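PDB 2RBK: haloacid dehalogenase-like hydrolase from Bacteroides thetaiotaomicron, which probably acts as a magnesium-dependent phosphatase of the haloacid dehalogenase superfamily. Local coordinates for residues A84-E89 and I166-I171. Residues are numbered along the deposited sequence; the frame is centred on the assembly and turned at random.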
loop_
_atom_site.group_PDB
_atom_site.type_symbol
_atom_site.label_atom_id
_atom_site.label_comp_id
_atom_site.label_asym_id
_atom_site.label_seq_id
_atom_site.Cartn_x
_atom_site.Cartn_y
_atom_site.Cartn_z
ATOM N N ALA A 84 2.503 4.272 15.277
ATOM C CA ALA A 84 3.779 3.621 15.519
ATOM C C ALA A 84 3.487 2.270 16.175
ATOM O O ALA A 84 2.521 2.091 16.916
ATOM C CB ALA A 84 4.680 4.444 16.378
ATOM N N ILE A 85 4.369 1.304 15.925
ATOM C CA ILE A 85 4.241 -0.042 16.439
ATOM C C ILE A 85 4.700 -0.119 17.874
ATOM O O ILE A 85 5.757 0.434 18.209
ATOM C CB ILE A 85 5.051 -0.994 15.521
ATOM C CG1 ILE A 85 4.498 -0.998 14.103
ATOM C CG2 ILE A 85 5.071 -2.390 16.096
ATOM C CD1 ILE A 85 5.378 -1.696 13.119
ATOM N N PRO A 86 3.998 -0.821 18.742
ATOM C CA PRO A 86 4.486 -1.057 20.108
ATOM C C PRO A 86 5.944 -1.564 20.097
ATOM O O PRO A 86 6.278 -2.479 19.353
ATOM C CB PRO A 86 3.535 -2.130 20.636
ATOM C CG PRO A 86 2.237 -1.797 19.949
ATOM C CD PRO A 86 2.692 -1.445 18.543
ATOM N N GLN A 87 6.748 -0.979 20.959
ATOM C CA GLN A 87 8.173 -1.294 20.878
ATOM C C GLN A 87 8.424 -2.772 21.163
ATOM O O GLN A 87 9.352 -3.363 20.578
ATOM C CB GLN A 87 8.972 -0.462 21.840
ATOM C CG GLN A 87 10.429 -0.357 21.317
ATOM C CD GLN A 87 10.505 0.465 20.077
ATOM O OE1 GLN A 87 9.684 1.390 19.882
ATOM N NE2 GLN A 87 11.436 0.206 19.187
ATOM N N GLU A 88 7.664 -3.411 22.035
ATOM C CA GLU A 88 7.892 -4.832 22.279
ATOM C C GLU A 88 7.751 -5.632 21.001
ATOM O O GLU A 88 8.434 -6.666 20.813
ATOM C CB GLU A 88 6.901 -5.336 23.319
ATOM C CG GLU A 88 7.174 -5.065 24.724
ATOM C CD GLU A 88 6.304 -5.676 25.761
ATOM O OE1 GLU A 88 5.420 -6.511 25.449
ATOM O OE2 GLU A 88 6.451 -5.282 26.943
ATOM N N GLU A 89 6.823 -5.244 20.159
ATOM C CA GLU A 89 6.546 -5.998 18.916
ATOM C C GLU A 89 7.608 -5.688 17.875
ATOM O O GLU A 89 7.984 -6.583 17.097
ATOM C CB GLU A 89 5.118 -5.705 18.479
ATOM C CG GLU A 89 4.123 -6.172 19.523
ATOM C CD GLU A 89 2.655 -6.164 19.167
ATOM O OE1 GLU A 89 2.241 -6.632 18.146
ATOM O OE2 GLU A 89 1.893 -5.671 20.044
ATOM N N ILE A 166 3.768 -10.778 17.816
ATOM C CA ILE A 166 3.274 -9.466 17.333
ATOM C C ILE A 166 1.754 -9.420 17.545
ATOM O O ILE A 166 1.000 -9.259 16.570
ATOM C CB ILE A 166 3.719 -9.118 15.877
ATOM C CG1 ILE A 166 3.389 -10.185 14.871
ATOM C CG2 ILE A 166 5.237 -8.831 15.887
ATOM C CD1 ILE A 166 3.383 -9.778 13.362
ATOM N N PRO A 167 1.282 -9.552 18.799
ATOM C CA PRO A 167 -0.114 -9.808 19.046
ATOM C C PRO A 167 -1.100 -8.708 18.758
ATOM O O PRO A 167 -2.308 -9.023 18.718
ATOM C CB PRO A 167 -0.178 -10.102 20.536
ATOM C CG PRO A 167 0.960 -9.281 21.079
ATOM C CD PRO A 167 2.047 -9.547 20.064
ATOM N N THR A 168 -0.649 -7.509 18.533
ATOM C CA THR A 168 -1.589 -6.426 18.263
ATOM C C THR A 168 -1.435 -5.838 16.876
ATOM O O THR A 168 -2.232 -5.021 16.481
ATOM C CB THR A 168 -1.546 -5.299 19.327
ATOM O OG1 THR A 168 -0.349 -4.576 19.229
ATOM C CG2 THR A 168 -1.787 -5.823 20.749
ATOM N N CYS A 169 -0.458 -6.225 16.110
ATOM C CA CYS A 169 -0.190 -5.635 14.803
ATOM C C CYS A 169 -1.106 -6.213 13.728
ATOM O O CYS A 169 -1.564 -7.350 13.773
ATOM C CB CYS A 169 1.241 -5.828 14.380
ATOM S SG CYS A 169 2.473 -4.961 15.294
ATOM N N GLU A 170 -1.290 -5.422 12.691
ATOM C CA GLU A 170 -1.863 -5.847 11.441
ATOM C C GLU A 170 -0.773 -6.336 10.529
ATOM O O GLU A 170 0.358 -5.821 10.546
ATOM C CB GLU A 170 -2.536 -4.669 10.758
ATOM C CG GLU A 170 -3.623 -4.022 11.574
ATOM C CD GLU A 170 -4.748 -4.888 12.081
ATOM O OE1 GLU A 170 -5.092 -5.883 11.438
ATOM O OE2 GLU A 170 -5.310 -4.547 13.167
ATOM N N ILE A 171 -1.065 -7.332 9.710
ATOM C CA ILE A 171 -0.134 -7.903 8.786
ATOM C C ILE A 171 -0.810 -8.035 7.449
ATOM O O ILE A 171 -1.896 -8.639 7.391
ATOM C CB ILE A 171 0.419 -9.269 9.233
ATOM C CG1 ILE A 171 0.873 -9.308 10.686
ATOM C CG2 ILE A 171 1.513 -9.615 8.238
ATOM C CD1 ILE A 171 0.773 -10.717 11.229
#
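The carboxylate of E89 grips T168 with both oxygens. T168 OG1 donates to E89 OE2 at 2.6 Å, arriving on the syn side and 27° out of the carboxylate plane, while T168 N reaches E89 OE1 at 3.0 Å in a nearly straight bond, although the exact place of OE1 is less sure. The two side chains meet at about a right angle, and a chi1 of 70° sets T168 OG1 between its own backbone N and carbonyl carbon. Beside this pair, the ring of P167 packs against the acid, its CD 3.6 Å from E89 CD. C169 SG touches I85 CG2 at 3.7 Å, and I166 CG2 lies 4.1 Å from E89 CB. P86 CG lies 3.9 Å from T168 OG1.

P86 is the N-cap of helix 87-100, which places E89 in the first turn, and the E89 chain runs extended beyond CG (chi2 -170°), carrying CD toward the turn formed by the other segment. There, I166 to C169 form a type I turn leading into strand 170-172. I166 and C169 rest on V181 of the paired strand 180-182, and I166 also touches M93 of the helix. On the helix side of the contact, I85 is hydrogen-bonded through its backbone to V147.

An alanine at E89 would probably leave the T168 amide and hydroxyl without these acceptors and open a gap beside the P167 ring. Away from the magnesium site, this is structural packing: a buried carboxylate, with one firm bond from the threonine hydroxyl and a less certain one from its amide, joins the start of a helix to a turn, and those donors are likely to offset part of its charge.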